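Local structure of intron-associated endonuclease 1 (Enterobacteria phage T4, 1MK0) at residues Ile8-Asn13 with Asn50-Val55. The protein probably cleaves DNA as an intron-encoded homing endonuclease, through a catalytic domain of the GIY-YIG family. The protein carries 1 engineered substitution. Sequence-based numbering, arbitrary orientation.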
loop_
_atom_site.group_PDB
_atom_site.type_symbol
_atom_site.label_atom_id
_atom_site.label_comp_id
_atom_site.label_asym_id
_atom_site.label_seq_id
_atom_site.Cartn_x
_atom_site.Cartn_y
_atom_site.Cartn_z
ATOM N N ILE A 8 0.891 0.000 4.437
ATOM C CA ILE A 8 2.312 -0.281 4.602
ATOM C C ILE A 8 2.784 0.994 5.279
ATOM O O ILE A 8 2.761 2.065 4.675
ATOM C CB ILE A 8 3.035 -0.464 3.249
ATOM C CG1 ILE A 8 2.481 -1.702 2.535
ATOM C CG2 ILE A 8 4.543 -0.614 3.480
ATOM C CD1 ILE A 8 3.113 -1.980 1.184
ATOM N N LYS A 9 3.183 0.887 6.542
ATOM C CA LYS A 9 3.594 2.058 7.307
ATOM C C LYS A 9 5.081 2.153 7.619
ATOM O O LYS A 9 5.701 1.193 8.078
ATOM C CB LYS A 9 2.788 2.110 8.612
ATOM C CG LYS A 9 3.113 3.296 9.511
ATOM C CD LYS A 9 2.107 3.428 10.655
ATOM C CE LYS A 9 2.098 2.203 11.554
ATOM N NZ LYS A 9 1.169 2.359 12.712
ATOM N N ASN A 10 5.646 3.325 7.359
ATOM C CA ASN A 10 7.054 3.574 7.633
ATOM C C ASN A 10 7.151 3.770 9.148
ATOM O O ASN A 10 6.528 4.677 9.697
ATOM C CB ASN A 10 7.499 4.840 6.902
ATOM C CG ASN A 10 8.986 5.099 7.032
ATOM O OD1 ASN A 10 9.557 4.965 8.112
ATOM N ND2 ASN A 10 9.617 5.482 5.931
ATOM N N THR A 11 7.919 2.918 9.820
ATOM C CA THR A 11 8.048 3.009 11.274
ATOM C C THR A 11 8.873 4.198 11.757
ATOM O O THR A 11 8.924 4.474 12.959
ATOM C CB THR A 11 8.651 1.714 11.866
ATOM O OG1 THR A 11 9.971 1.512 11.348
ATOM C CG2 THR A 11 7.784 0.518 11.508
ATOM N N LEU A 12 9.503 4.908 10.828
ATOM C CA LEU A 12 10.323 6.062 11.182
ATOM C C LEU A 12 9.535 7.369 11.216
ATOM O O LEU A 12 9.867 8.277 11.983
ATOM C CB LEU A 12 11.490 6.204 10.198
ATOM C CG LEU A 12 12.430 5.008 10.025
ATOM C CD1 LEU A 12 13.535 5.372 9.043
ATOM C CD2 LEU A 12 13.025 4.610 11.370
ATOM N N ASN A 13 8.492 7.470 10.395
ATOM C CA ASN A 13 7.695 8.694 10.329
ATOM C C ASN A 13 6.180 8.482 10.310
ATOM O O ASN A 13 5.419 9.440 10.202
ATOM C CB ASN A 13 8.095 9.498 9.095
ATOM C CG ASN A 13 8.031 8.673 7.829
ATOM O OD1 ASN A 13 7.117 7.869 7.650
ATOM N ND2 ASN A 13 8.997 8.871 6.943
ATOM N N ASN A 50 14.727 3.652 -0.861
ATOM C CA ASN A 50 16.115 3.825 -1.280
ATOM C C ASN A 50 16.940 4.419 -0.145
ATOM O O ASN A 50 18.140 4.162 -0.036
ATOM C CB ASN A 50 16.205 4.734 -2.507
ATOM C CG ASN A 50 15.705 4.062 -3.765
ATOM O OD1 ASN A 50 15.520 2.845 -3.801
ATOM N ND2 ASN A 50 15.498 4.850 -4.814
ATOM N N LYS A 51 16.291 5.207 0.706
ATOM C CA LYS A 51 16.965 5.849 1.831
ATOM C C LYS A 51 17.010 5.020 3.110
ATOM O O LYS A 51 17.920 5.182 3.923
ATOM C CB LYS A 51 16.291 7.183 2.160
ATOM C CG LYS A 51 16.470 8.270 1.124
ATOM C CD LYS A 51 15.816 9.559 1.601
ATOM C CE LYS A 51 16.101 10.713 0.656
ATOM N NZ LYS A 51 15.452 11.977 1.113
ATOM N N HIS A 52 16.040 4.131 3.290
ATOM C CA HIS A 52 15.974 3.352 4.523
ATOM C C HIS A 52 15.882 1.845 4.378
ATOM O O HIS A 52 16.107 1.118 5.344
ATOM C CB HIS A 52 14.762 3.804 5.343
ATOM C CG HIS A 52 14.638 5.288 5.479
ATOM N ND1 HIS A 52 15.579 6.055 6.130
ATOM C CD2 HIS A 52 13.679 6.144 5.054
ATOM C CE1 HIS A 52 15.204 7.323 6.101
ATOM N NE2 HIS A 52 14.055 7.403 5.455
ATOM N N GLY A 53 15.541 1.365 3.191
ATOM C CA GLY A 53 15.381 -0.063 3.033
ATOM C C GLY A 53 14.055 -0.410 3.689
ATOM O O GLY A 53 13.211 0.470 3.879
ATOM N N ASN A 54 13.868 -1.667 4.071
ATOM C CA ASN A 54 12.597 -2.065 4.668
ATOM C C ASN A 54 12.409 -1.752 6.147
ATOM O O ASN A 54 12.633 -2.605 7.010
ATOM C CB ASN A 54 12.348 -3.553 4.430
ATOM C CG ASN A 54 10.935 -3.976 4.804
ATOM O OD1 ASN A 54 10.551 -5.132 4.611
ATOM N ND2 ASN A 54 10.157 -3.044 5.340
ATOM N N VAL A 55 11.983 -0.525 6.429
ATOM C CA VAL A 55 11.711 -0.085 7.792
ATOM C C VAL A 55 10.192 0.010 7.929
ATOM O O VAL A 55 9.678 0.751 8.761
ATOM C CB VAL A 55 12.327 1.309 8.072
ATOM C CG1 VAL A 55 13.843 1.206 8.094
ATOM C CG2 VAL A 55 11.883 2.308 7.009
#
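Two donors of Thr11 grip a single carbonyl, that of Val55. The backbone Thr11 N reaches Val55 O at 3.0 Å, nearly straight and in the carbonyl plane. Thr11 OG1, set between its own backbone N and carbonyl carbon (chi1 62°), comes to 2.7 Å from the same Val55 O, but from above that plane. The Val55 side chain points back at the turn and runs side by side with Asn10, its CG2 above the carboxamide plane but displaced past the O/N end, 3.7 Å from Asn10 OD1. The Leu12 side chain crosses that of Val55 at about a right angle, with Leu12 CD1 4.0 Å from Val55 CG2. The same Leu12 methyl reaches past Val55 to His52, where CD1 sits 3.7 Å from the centroid of the His52 imidazole in a CH-pi contact over one face. Lys51 CB lies against the opposite face, so the ring is sandwiched between aliphatic groups. Asn10 tethers the backbone of Leu12: with CG anti to the backbone N (chi1 -175°), its OD1 accepts from Leu12 N at 2.7 Å, in the carboxamide plane, and its ND2 donates to Tyr89 OH, which together fix the amide's rotation. Just after helix 43-52, Gly53 leaves helical geometry with positive phi, and the chain turns toward strand 56-63. The contact thus ties an Asx turn, at the end of central strand 4-10, to the helix-to-strand connection leading into its antiparallel neighbour, at the surface of the α/β GIY-YIG domain.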